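Local atomic coordinates of bifunctional protein PutA (Bdellovibrio bacteriovorus, PDB entry 5UR2), a protein that is a bifunctional flavoenzyme of proline catabolism, probably oxidising proline and then converting glutamate gamma-semialdehyde to glutamate with NAD+. Residues T141-L145 against K161-L165; A173-E178 against P191-V195; A636-P640 against G650-A654; Y710-F716 against H739-I745. All coordinates share one frame; numbering follows the deposited sequence.

Interaction 1 of 4, residues T141-L145 against K161-L165; sequences TVDIL and KYMEL
The first beta-alpha unit of the proline dehydrogenase TIM barrel is sealed where I144, on strand 138-144, lies against Y162 of helix 152-173, which runs back roughly antiparallel (150° between the axes of strand 141-144 and helix 161-165). I144 CD1 sits over one face of the Y162 ring, 3.7 Å from its centroid and somewhat offset toward the rim, a CH-pi contact. The extended isoleucine chain (chi2 171°) carries this methyl toward the ring. The ring spans the gap, and its hydroxyl meets the strand backbone: I144 N donates to Y162 OH at 3.1 Å, with the nearly straight angle of 172°. The same OH is bonded to S196 O on the next strand, so the buried hydroxyl acts as acceptor and donor at once and bridges two barrel strands. D143 OD1 also lies near this oxygen, but at an angle unsuited to a hydrogen bond. I144 CD1 also lies 3.9 Å from L165 CD2, roughly at right angles to its direction to the Y162 ring, and L165 CD2 packs on V142 CG1 at 3.5 Å. At the solvent-exposed border, the aliphatic part of K161 covers I144, its CD 3.9 Å from I144 CG2. Within the barrel, strand 138-144 lies between strands 194-197 and 400-406, while helix 123-135 adds L130 against V142 and P123 against L165.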
loop_
_atom_site.group_PDB
_atom_site.type_symbol
_atom_site.label_atom_id
_atom_site.label_comp_id
_atom_site.label_asym_id
_atom_site.label_seq_id
_atom_site.Cartn_x
_atom_site.Cartn_y
_atom_site.Cartn_z
ATOM N N THR B 141 40.836 33.012 28.278
ATOM C CA THR B 141 40.587 33.552 26.950
ATOM C C THR B 141 39.118 33.928 26.914
ATOM O O THR B 141 38.267 33.118 27.295
ATOM C CB THR B 141 40.955 32.573 25.820
ATOM O OG1 THR B 141 40.741 33.211 24.552
ATOM C CG2 THR B 141 40.143 31.272 25.881
ATOM N N VAL B 142 38.822 35.201 26.544
ATOM C CA VAL B 142 37.455 35.715 26.594
ATOM C C VAL B 142 36.760 35.493 25.258
ATOM O O VAL B 142 37.329 35.754 24.189
ATOM C CB VAL B 142 37.436 37.202 26.990
ATOM C CG1 VAL B 142 36.034 37.737 26.873
ATOM C CG2 VAL B 142 37.909 37.370 28.418
ATOM N N ASP B 143 35.511 35.024 25.312
ATOM C CA ASP B 143 34.706 34.842 24.113
ATOM C C ASP B 143 33.330 35.452 24.325
ATOM O O ASP B 143 32.707 35.240 25.372
ATOM C CB ASP B 143 34.569 33.364 23.738
ATOM C CG ASP B 143 33.701 33.156 22.503
ATOM O OD1 ASP B 143 34.173 33.425 21.372
ATOM O OD2 ASP B 143 32.535 32.738 22.668
ATOM N N ILE B 144 32.867 36.223 23.345
ATOM C CA ILE B 144 31.566 36.880 23.424
ATOM C C ILE B 144 30.515 35.963 22.811
ATOM O O ILE B 144 30.478 35.769 21.595
ATOM C CB ILE B 144 31.588 38.242 22.724
ATOM C CG1 ILE B 144 32.687 39.106 23.338
ATOM C CG2 ILE B 144 30.239 38.938 22.872
ATOM C CD1 ILE B 144 32.953 40.385 22.590
ATOM N N LEU B 145 29.636 35.431 23.655
ATOM C CA LEU B 145 28.506 34.641 23.185
ATOM C C LEU B 145 27.522 35.525 22.432
ATOM O O LEU B 145 27.374 36.719 22.716
ATOM C CB LEU B 145 27.781 33.993 24.355
ATOM C CG LEU B 145 28.618 33.092 25.245
ATOM C CD1 LEU B 145 27.937 32.921 26.589
ATOM C CD2 LEU B 145 28.807 31.762 24.546
ATOM N N LYS B 161 31.615 44.859 19.261
ATOM C CA LYS B 161 31.807 44.259 20.579
ATOM C C LYS B 161 33.248 43.812 20.779
ATOM O O LYS B 161 33.834 44.048 21.843
ATOM C CB LYS B 161 30.861 43.076 20.778
ATOM C CG LYS B 161 29.473 43.448 21.207
ATOM C CD LYS B 161 28.679 42.198 21.537
ATOM C CE LYS B 161 27.255 42.532 21.950
ATOM N NZ LYS B 161 26.532 41.339 22.483
ATOM N N TYR B 162 33.846 43.180 19.761
ATOM C CA TYR B 162 35.217 42.703 19.912
ATOM C C TYR B 162 36.213 43.852 19.960
ATOM O O TYR B 162 37.109 43.857 20.816
ATOM C CB TYR B 162 35.563 41.728 18.794
ATOM C CG TYR B 162 35.251 40.340 19.252
ATOM C CD1 TYR B 162 36.193 39.599 19.946
ATOM C CD2 TYR B 162 33.992 39.801 19.074
ATOM C CE1 TYR B 162 35.899 38.345 20.417
ATOM C CE2 TYR B 162 33.692 38.552 19.549
ATOM C CZ TYR B 162 34.647 37.823 20.213
ATOM O OH TYR B 162 34.343 36.568 20.682
ATOM N N MET B 163 36.046 44.853 19.090
ATOM C CA MET B 163 36.941 46.008 19.124
ATOM C C MET B 163 36.909 46.680 20.492
ATOM O O MET B 163 37.954 47.047 21.033
ATOM C CB MET B 163 36.568 47.010 18.030
ATOM C CG MET B 163 36.676 46.511 16.576
ATOM S SD MET B 163 38.355 46.116 16.019
ATOM C CE MET B 163 39.059 47.737 15.736
ATOM N N GLU B 164 35.714 46.847 21.072
ATOM C CA GLU B 164 35.621 47.452 22.398
ATOM C C GLU B 164 36.218 46.541 23.462
ATOM O O GLU B 164 36.901 47.018 24.375
ATOM C CB GLU B 164 34.167 47.775 22.739
ATOM C CG GLU B 164 33.584 48.939 21.963
ATOM C CD GLU B 164 32.065 48.878 21.884
ATOM O OE1 GLU B 164 31.475 48.033 22.594
ATOM O OE2 GLU B 164 31.468 49.665 21.110
ATOM N N LEU B 165 35.968 45.228 23.365
ATOM C CA LEU B 165 36.505 44.294 24.353
ATOM C C LEU B 165 38.024 44.342 24.384
ATOM O O LEU B 165 38.625 44.437 25.459
ATOM C CB LEU B 165 36.031 42.866 24.077
ATOM C CG LEU B 165 36.687 41.808 24.984
ATOM C CD1 LEU B 165 36.276 42.000 26.430
ATOM C CD2 LEU B 165 36.352 40.393 24.544
#

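Interaction 2 of 4, residues A173-E178 against P191-V195; sequences AEKWDE and PKVNV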
loop_
_atom_site.group_PDB
_atom_site.type_symbol
_atom_site.label_atom_id
_atom_site.label_comp_id
_atom_site.label_asym_id
_atom_site.label_seq_id
_atom_site.Cartn_x
_atom_site.Cartn_y
_atom_site.Cartn_z
ATOM N N ALA B 173 44.360 45.731 31.853
ATOM C CA ALA B 173 45.497 44.871 32.161
ATOM C C ALA B 173 46.810 45.631 32.307
ATOM O O ALA B 173 47.783 45.061 32.813
ATOM C CB ALA B 173 45.637 43.789 31.095
ATOM N N GLU B 174 46.861 46.901 31.911
ATOM C CA GLU B 174 48.077 47.678 32.146
ATOM C C GLU B 174 48.434 47.741 33.631
ATOM O O GLU B 174 49.612 47.872 33.976
ATOM C CB GLU B 174 47.925 49.094 31.580
ATOM C CG GLU B 174 47.866 49.146 30.057
ATOM C CD GLU B 174 47.611 50.541 29.534
ATOM O OE1 GLU B 174 47.672 51.496 30.329
ATOM O OE2 GLU B 174 47.335 50.687 28.329
ATOM N N LYS B 175 47.449 47.638 34.521
ATOM C CA LYS B 175 47.719 47.741 35.950
ATOM C C LYS B 175 47.939 46.389 36.625
ATOM O O LYS B 175 48.239 46.357 37.823
ATOM C CB LYS B 175 46.571 48.492 36.650
ATOM N N TRP B 176 47.848 45.283 35.889
ATOM C CA TRP B 176 47.943 43.957 36.491
ATOM C C TRP B 176 49.392 43.623 36.841
ATOM O O TRP B 176 50.308 43.878 36.054
ATOM C CB TRP B 176 47.401 42.895 35.532
ATOM C CG TRP B 176 45.946 43.036 35.164
ATOM C CD1 TRP B 176 45.050 43.964 35.640
ATOM C CD2 TRP B 176 45.225 42.229 34.225
ATOM N NE1 TRP B 176 43.816 43.773 35.057
ATOM C CE2 TRP B 176 43.894 42.713 34.190
ATOM C CE3 TRP B 176 45.572 41.143 33.410
ATOM C CZ2 TRP B 176 42.918 42.158 33.362
ATOM C CZ3 TRP B 176 44.596 40.583 32.593
ATOM C CH2 TRP B 176 43.282 41.093 32.579
ATOM N N ASP B 177 49.597 43.070 38.035
ATOM C CA ASP B 177 50.907 42.546 38.396
ATOM C C ASP B 177 51.197 41.266 37.611
ATOM O O ASP B 177 50.283 40.554 37.187
ATOM C CB ASP B 177 50.988 42.268 39.894
ATOM C CG ASP B 177 50.810 43.518 40.735
ATOM O OD1 ASP B 177 50.818 44.635 40.170
ATOM O OD2 ASP B 177 50.681 43.378 41.969
ATOM N N GLU B 178 52.487 40.967 37.429
ATOM C CA GLU B 178 52.888 39.782 36.679
ATOM C C GLU B 178 52.785 38.516 37.527
ATOM O O GLU B 178 53.269 38.474 38.665
ATOM C CB GLU B 178 54.320 39.917 36.159
ATOM C CG GLU B 178 54.615 38.939 35.024
ATOM C CD GLU B 178 56.098 38.641 34.843
ATOM O OE1 GLU B 178 56.811 38.503 35.863
ATOM O OE2 GLU B 178 56.542 38.501 33.680
ATOM N N PRO B 191 51.189 37.496 26.358
ATOM C CA PRO B 191 50.089 38.440 26.554
ATOM C C PRO B 191 49.294 38.068 27.795
ATOM O O PRO B 191 49.041 36.890 28.056
ATOM C CB PRO B 191 49.263 38.291 25.273
ATOM C CG PRO B 191 50.240 37.749 24.264
ATOM C CD PRO B 191 51.171 36.882 25.020
ATOM N N LYS B 192 48.939 39.083 28.586
ATOM C CA LYS B 192 48.053 38.867 29.722
ATOM C C LYS B 192 46.583 38.824 29.320
ATOM O O LYS B 192 45.750 38.385 30.123
ATOM C CB LYS B 192 48.246 39.966 30.763
ATOM C CG LYS B 192 49.574 39.927 31.461
ATOM C CD LYS B 192 49.674 41.090 32.428
ATOM C CE LYS B 192 51.088 41.260 32.923
ATOM N NZ LYS B 192 51.842 41.996 31.874
ATOM N N VAL B 193 46.249 39.263 28.105
ATOM C CA VAL B 193 44.875 39.331 27.627
ATOM C C VAL B 193 44.773 38.507 26.353
ATOM O O VAL B 193 45.619 38.627 25.462
ATOM C CB VAL B 193 44.428 40.782 27.376
ATOM C CG1 VAL B 193 43.042 40.805 26.721
ATOM C CG2 VAL B 193 44.427 41.560 28.670
ATOM N N ASN B 194 43.740 37.674 26.277
ATOM C CA ASN B 194 43.586 36.674 25.227
ATOM C C ASN B 194 42.107 36.636 24.875
ATOM O O ASN B 194 41.273 36.434 25.760
ATOM C CB ASN B 194 44.100 35.314 25.730
ATOM C CG ASN B 194 44.143 34.232 24.644
ATOM O OD1 ASN B 194 43.152 33.980 23.952
ATOM N ND2 ASN B 194 45.289 33.556 24.530
ATOM N N VAL B 195 41.767 36.861 23.605
ATOM C CA VAL B 195 40.368 36.824 23.199
ATOM C C VAL B 195 40.205 35.807 22.074
ATOM O O VAL B 195 41.118 35.572 21.275
ATOM C CB VAL B 195 39.805 38.210 22.777
ATOM C CG1 VAL B 195 40.109 39.264 23.835
ATOM C CG2 VAL B 195 40.285 38.633 21.386
#
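V193 CG2 touches two residues of the facing loop, A173 CB at 3.5 Å and W176 CZ3 at 4.0 Å, and forms the apolar centre of this contact. The indole approaches V193 at roughly a right angle, while its six-membered ring brings an edge to the backbone of K192: W176 CZ3 lies 3.5 Å from K192 O, close to the ring plane. The K192 side chain slides past the indole in the opposite sense. Its CB is 3.9 Å from W176 CE3, and the chain then runs extended until it bends at its last torsion (chi4 81°), where CE comes near the backbone of W176 and E178. The ammonium does not meet E178, whose OE2 is 6.1 Å from K192 NZ and is instead held in a salt bridge by R184. In the proline dehydrogenase barrel, these residues belong to the loop that leads from helix 152-173 back to the start of strand 194-197, at the N-terminal end of the strands. The indole owes its position to the turn it closes. A173 to W176 form a type I beta turn, with W176 N bonded to A173 O at 3.1 Å, and this folds the ring back so that A173 CA stands over its centre, on one face. D172 OD2 accepts a hydrogen bond from W176 NE1. L169, one helical turn earlier, packs against both W176 and V193, and L127, K131 and R134 of helix 123-135 also touch the indole. V193 in turn is fixed by backbone hydrogen bonding to F235, the first residue of the neighbouring strand 235-238.

Interaction 3 of 4, residues A636-P640 against G650-A654; sequences AVIAP and GMVTA
I638 N is hydrogen-bonded to A715 O, and this sheet bond fixes the part of the backbone over which M651 reaches from the facing helix. The methyl CE of M651 comes to 4.1 Å from I638 O, a contact of van der Waals kind. No hydrogen bond joins segments 636-640 and 650-654, and their union is apolar. V637 is the main apolar contributor from the strand: its CG1, anti to the backbone N at chi1 170°, meets M651 CB and M651 SD, each at 3.8 Å, and V652 CG2 at 4.1 Å. M651 lies across V637 at a slant. Its chain is extended beyond CG, which carries the thioether past the valine to A639, where M651 SD lies 4.3 Å from A639 CB, and on to the end of the strand. There CE also reaches the main chain of F716. Strand 636-638 and helix 650-654 run antiparallel, 166° apart, as expected in the right-handed beta-alpha-beta crossover of a Rossmann-like aldehyde dehydrogenase fold. M651 also stands about 6 Å, side chain to side chain, from E746, the predicted active-site glutamate, which would place the contact beside the probable catalytic region. Strand 623-638 is flanked in its sheet by strands 661-665 and 711-717. L648, earlier on helix 646-657, adds to the packing on V637 and A639, while the helix leans its T653 and A654 against Y604 of helix 587-611.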
loop_
_atom_site.group_PDB
_atom_site.type_symbol
_atom_site.label_atom_id
_atom_site.label_comp_id
_atom_site.label_asym_id
_atom_site.label_seq_id
_atom_site.Cartn_x
_atom_site.Cartn_y
_atom_site.Cartn_z
ATOM N N ALA B 636 -0.885 12.742 -21.344
ATOM C CA ALA B 636 -0.505 14.105 -21.686
ATOM C C ALA B 636 0.172 14.735 -20.478
ATOM O O ALA B 636 -0.398 14.748 -19.387
ATOM C CB ALA B 636 -1.727 14.920 -22.103
ATOM N N VAL B 637 1.390 15.241 -20.672
ATOM C CA VAL B 637 2.187 15.845 -19.608
ATOM C C VAL B 637 2.363 17.332 -19.924
ATOM O O VAL B 637 2.984 17.700 -20.932
ATOM C CB VAL B 637 3.542 15.138 -19.461
ATOM C CG1 VAL B 637 4.462 15.926 -18.536
ATOM C CG2 VAL B 637 3.322 13.717 -18.930
ATOM N N ILE B 638 1.819 18.180 -19.065
ATOM C CA ILE B 638 1.863 19.629 -19.232
ATOM C C ILE B 638 2.573 20.186 -18.002
ATOM O O ILE B 638 1.991 20.284 -16.912
ATOM C CB ILE B 638 0.462 20.220 -19.425
ATOM C CG1 ILE B 638 -0.182 19.538 -20.634
ATOM C CG2 ILE B 638 0.480 21.756 -19.596
ATOM C CD1 ILE B 638 -1.410 20.242 -21.134
ATOM N N ALA B 639 3.852 20.545 -18.176
ATOM C CA ALA B 639 4.766 20.753 -17.068
ATOM C C ALA B 639 5.092 22.231 -16.897
ATOM O O ALA B 639 5.043 23.003 -17.858
ATOM C CB ALA B 639 6.071 19.968 -17.266
ATOM N N PRO B 640 5.434 22.649 -15.694
ATOM C CA PRO B 640 5.744 24.068 -15.459
ATOM C C PRO B 640 7.205 24.393 -15.737
ATOM O O PRO B 640 7.981 23.514 -16.132
ATOM C CB PRO B 640 5.404 24.247 -13.978
ATOM C CG PRO B 640 5.831 22.931 -13.386
ATOM C CD PRO B 640 5.484 21.865 -14.453
ATOM N N GLY B 650 9.573 13.816 -13.318
ATOM C CA GLY B 650 8.732 12.986 -12.461
ATOM C C GLY B 650 7.430 12.569 -13.135
ATOM O O GLY B 650 7.001 11.418 -13.032
ATOM N N MET B 651 6.761 13.513 -13.802
ATOM C CA MET B 651 5.533 13.174 -14.524
ATOM C C MET B 651 5.821 12.165 -15.632
ATOM O O MET B 651 5.128 11.147 -15.756
ATOM C CB MET B 651 4.892 14.439 -15.110
ATOM C CG MET B 651 4.355 15.455 -14.097
ATOM S SD MET B 651 3.982 17.038 -14.930
ATOM C CE MET B 651 2.764 17.749 -13.839
ATOM N N VAL B 652 6.875 12.408 -16.419
ATOM C CA VAL B 652 7.161 11.566 -17.582
ATOM C C VAL B 652 7.579 10.161 -17.154
ATOM O O VAL B 652 7.129 9.163 -17.738
ATOM C CB VAL B 652 8.235 12.222 -18.478
ATOM C CG1 VAL B 652 8.695 11.255 -19.585
ATOM C CG2 VAL B 652 7.690 13.465 -19.128
ATOM N N THR B 653 8.487 10.054 -16.169
ATOM C CA THR B 653 8.962 8.726 -15.781
ATOM C C THR B 653 7.886 7.948 -15.039
ATOM O O THR B 653 7.780 6.722 -15.205
ATOM C CB THR B 653 10.233 8.800 -14.929
ATOM O OG1 THR B 653 9.999 9.596 -13.763
ATOM C CG2 THR B 653 11.382 9.374 -15.711
ATOM N N ALA B 654 7.083 8.624 -14.208
ATOM C CA ALA B 654 5.997 7.913 -13.536
ATOM C C ALA B 654 5.036 7.329 -14.560
ATOM O O ALA B 654 4.723 6.137 -14.521
ATOM C CB ALA B 654 5.245 8.832 -12.567
#

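Interaction 4 of 4, residues Y710-F716 against H739-I745; sequences YTTTIAF and HVKRCII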
loop_
_atom_site.group_PDB
_atom_site.type_symbol
_atom_site.label_atom_id
_atom_site.label_comp_id
_atom_site.label_asym_id
_atom_site.label_seq_id
_atom_site.Cartn_x
_atom_site.Cartn_y
_atom_site.Cartn_z
ATOM N N TYR B 710 -7.615 10.021 -27.546
ATOM C CA TYR B 710 -6.736 8.967 -27.063
ATOM C C TYR B 710 -6.163 9.265 -25.686
ATOM O O TYR B 710 -5.691 8.343 -25.020
ATOM C CB TYR B 710 -5.553 8.750 -28.007
ATOM C CG TYR B 710 -5.851 8.153 -29.359
ATOM C CD1 TYR B 710 -7.036 7.475 -29.617
ATOM C CD2 TYR B 710 -4.919 8.264 -30.384
ATOM C CE1 TYR B 710 -7.283 6.935 -30.883
ATOM C CE2 TYR B 710 -5.153 7.735 -31.632
ATOM C CZ TYR B 710 -6.324 7.075 -31.884
ATOM O OH TYR B 710 -6.506 6.557 -33.143
ATOM N N THR B 711 -6.165 10.521 -25.256
ATOM C CA THR B 711 -5.558 10.886 -23.981
ATOM C C THR B 711 -6.370 10.320 -22.821
ATOM O O THR B 711 -7.537 10.674 -22.645
ATOM C CB THR B 711 -5.464 12.405 -23.869
ATOM O OG1 THR B 711 -4.627 12.896 -24.918
ATOM C CG2 THR B 711 -4.899 12.813 -22.518
ATOM N N THR B 712 -5.752 9.453 -22.022
ATOM C CA THR B 712 -6.418 8.846 -20.878
ATOM C C THR B 712 -6.112 9.554 -19.571
ATOM O O THR B 712 -6.964 9.594 -18.683
ATOM C CB THR B 712 -6.005 7.379 -20.739
ATOM O OG1 THR B 712 -4.591 7.294 -20.532
ATOM C CG2 THR B 712 -6.348 6.635 -22.011
ATOM N N THR B 713 -4.923 10.122 -19.450
ATOM C CA THR B 713 -4.446 10.702 -18.214
ATOM C C THR B 713 -3.775 12.029 -18.531
ATOM O O THR B 713 -3.006 12.123 -19.495
ATOM C CB THR B 713 -3.468 9.722 -17.550
ATOM O OG1 THR B 713 -4.121 8.453 -17.426
ATOM C CG2 THR B 713 -2.993 10.219 -16.185
ATOM N N ILE B 714 -4.073 13.052 -17.733
ATOM C CA ILE B 714 -3.470 14.377 -17.893
ATOM C C ILE B 714 -2.749 14.733 -16.599
ATOM O O ILE B 714 -3.380 14.805 -15.539
ATOM C CB ILE B 714 -4.525 15.444 -18.237
ATOM C CG1 ILE B 714 -5.240 15.077 -19.548
ATOM C CG2 ILE B 714 -3.867 16.803 -18.326
ATOM C CD1 ILE B 714 -6.619 15.749 -19.726
ATOM N N ALA B 715 -1.436 14.959 -16.679
ATOM C CA ALA B 715 -0.659 15.464 -15.550
ATOM C C ALA B 715 -0.311 16.915 -15.845
ATOM O O ALA B 715 0.393 17.206 -16.821
ATOM C CB ALA B 715 0.602 14.629 -15.313
ATOM N N PHE B 716 -0.841 17.821 -15.034
ATOM C CA PHE B 716 -0.655 19.252 -15.207
ATOM C C PHE B 716 -0.286 19.871 -13.880
ATOM O O PHE B 716 -0.973 19.655 -12.880
ATOM C CB PHE B 716 -1.909 19.959 -15.743
ATOM C CG PHE B 716 -1.879 21.449 -15.532
ATOM C CD1 PHE B 716 -1.165 22.276 -16.392
ATOM C CD2 PHE B 716 -2.537 22.022 -14.443
ATOM C CE1 PHE B 716 -1.122 23.653 -16.189
ATOM C CE2 PHE B 716 -2.496 23.391 -14.223
ATOM C CZ PHE B 716 -1.790 24.213 -15.102
ATOM N N HIS B 739 -13.182 6.005 -22.742
ATOM C CA HIS B 739 -12.635 5.970 -21.395
ATOM C C HIS B 739 -12.950 7.288 -20.715
ATOM O O HIS B 739 -13.342 8.271 -21.356
ATOM C CB HIS B 739 -11.130 5.728 -21.407
ATOM C CG HIS B 739 -10.370 6.793 -22.136
ATOM N ND1 HIS B 739 -10.019 6.675 -23.464
ATOM C CD2 HIS B 739 -9.922 8.008 -21.735
ATOM C CE1 HIS B 739 -9.366 7.759 -23.843
ATOM N NE2 HIS B 739 -9.295 8.584 -22.813
ATOM N N VAL B 740 -12.749 7.288 -19.403
ATOM C CA VAL B 740 -12.881 8.467 -18.570
ATOM C C VAL B 740 -11.476 9.015 -18.334
ATOM O O VAL B 740 -10.548 8.267 -17.991
ATOM C CB VAL B 740 -13.590 8.133 -17.244
ATOM C CG1 VAL B 740 -13.806 9.394 -16.406
ATOM C CG2 VAL B 740 -14.930 7.450 -17.502
ATOM N N LYS B 741 -11.308 10.309 -18.548
ATOM C CA LYS B 741 -10.008 10.927 -18.354
ATOM C C LYS B 741 -9.706 11.136 -16.873
ATOM O O LYS B 741 -10.598 11.429 -16.067
ATOM C CB LYS B 741 -9.936 12.252 -19.118
ATOM C CG LYS B 741 -9.719 12.057 -20.633
ATOM C CD LYS B 741 -9.754 13.348 -21.427
ATOM C CE LYS B 741 -9.597 13.032 -22.925
ATOM N NZ LYS B 741 -9.721 14.211 -23.858
ATOM N N ARG B 742 -8.447 10.932 -16.503
ATOM C CA ARG B 742 -7.990 11.219 -15.158
ATOM C C ARG B 742 -7.051 12.412 -15.192
ATOM O O ARG B 742 -6.119 12.446 -16.006
ATOM C CB ARG B 742 -7.280 10.028 -14.535
ATOM C CG ARG B 742 -6.592 10.429 -13.222
ATOM C CD ARG B 742 -6.112 9.240 -12.453
ATOM N NE ARG B 742 -7.234 8.452 -11.967
ATOM C CZ ARG B 742 -7.192 7.135 -11.807
ATOM N NH1 ARG B 742 -6.072 6.452 -12.098
ATOM N NH2 ARG B 742 -8.276 6.503 -11.365
ATOM N N CYS B 743 -7.289 13.376 -14.299
ATOM C CA CYS B 743 -6.432 14.549 -14.146
ATOM C C CYS B 743 -5.595 14.421 -12.881
ATOM O O CYS B 743 -6.131 14.124 -11.811
ATOM C CB CYS B 743 -7.254 15.829 -14.074
ATOM S SG CYS B 743 -8.120 16.210 -15.595
ATOM N N ILE B 744 -4.290 14.629 -13.010
ATOM C CA ILE B 744 -3.374 14.693 -11.881
ATOM C C ILE B 744 -2.861 16.129 -11.833
ATOM O O ILE B 744 -1.998 16.502 -12.636
ATOM C CB ILE B 744 -2.237 13.672 -12.022
ATOM C CG1 ILE B 744 -2.818 12.279 -12.280
ATOM C CG2 ILE B 744 -1.360 13.656 -10.761
ATOM C CD1 ILE B 744 -1.788 11.225 -12.717
ATOM N N ILE B 745 -3.371 16.936 -10.889
ATOM C CA ILE B 745 -3.300 18.398 -10.958
ATOM C C ILE B 745 -2.668 18.971 -9.688
ATOM O O ILE B 745 -3.099 18.645 -8.579
ATOM C CB ILE B 745 -4.698 19.018 -11.132
ATOM C CG1 ILE B 745 -5.403 18.478 -12.370
ATOM C CG2 ILE B 745 -4.585 20.531 -11.219
ATOM C CD1 ILE B 745 -4.812 18.950 -13.646
#
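H739 NE2 donates to T711 O at 2.7 Å, so the proton sits on this ring nitrogen. The oxygen lies at the ring edge, in its plane, but the donor stands 54° above the carbonyl plane. T712 CG2 rests over the imidazole face, 3.7 Å from the centroid. From here a parallel ladder takes over: R742 N reaches T712 O (3.0 Å), I714 N reaches R742 O (2.7 Å), I744 N reaches I714 O (2.7 Å) and F716 N reaches I744 O (3.0 Å). The two central bonds lie nearly along the C=O axis. T712 O is doubly held, since R632 NH1 also binds it and T713 OG1. Other polar ends are satisfied nearby: T711 OG1 by I705 O, T712 OG1 by V634 O, K741 NZ by V706 O and H708 O, and R742 NH1 by Q963 O and M965 O. Apolar groups fill in along the ladder, such as I745 CD1 at the F716 ring edge. Ladder and imidazole together hold strand 742-746 beside strand 711-717, consistent with a well-ordered backbone leading into E746, the predicted active-site glutamate.

Overall arrangement
Read from the N terminus, the four contacts come in series, none nested in or crossing another. Interaction 1 closes the first strand-to-helix connection of the proline dehydrogenase barrel, and interaction 2 the return, by way of helix 180-183, from that helix to the second strand; the two touch through T141 and V142 against N194, in adjacent strands. Far away, on the opposite side of the chain's centre, interaction 3 closes a strand-helix step in the aldehyde dehydrogenase part, and interaction 4 joins the two strands of a later beta-alpha-beta unit. These touch as well, because strands 623-638 and 711-717 are neighbours in one sheet. The centres of interactions 1 and 3 are about 56 Å apart.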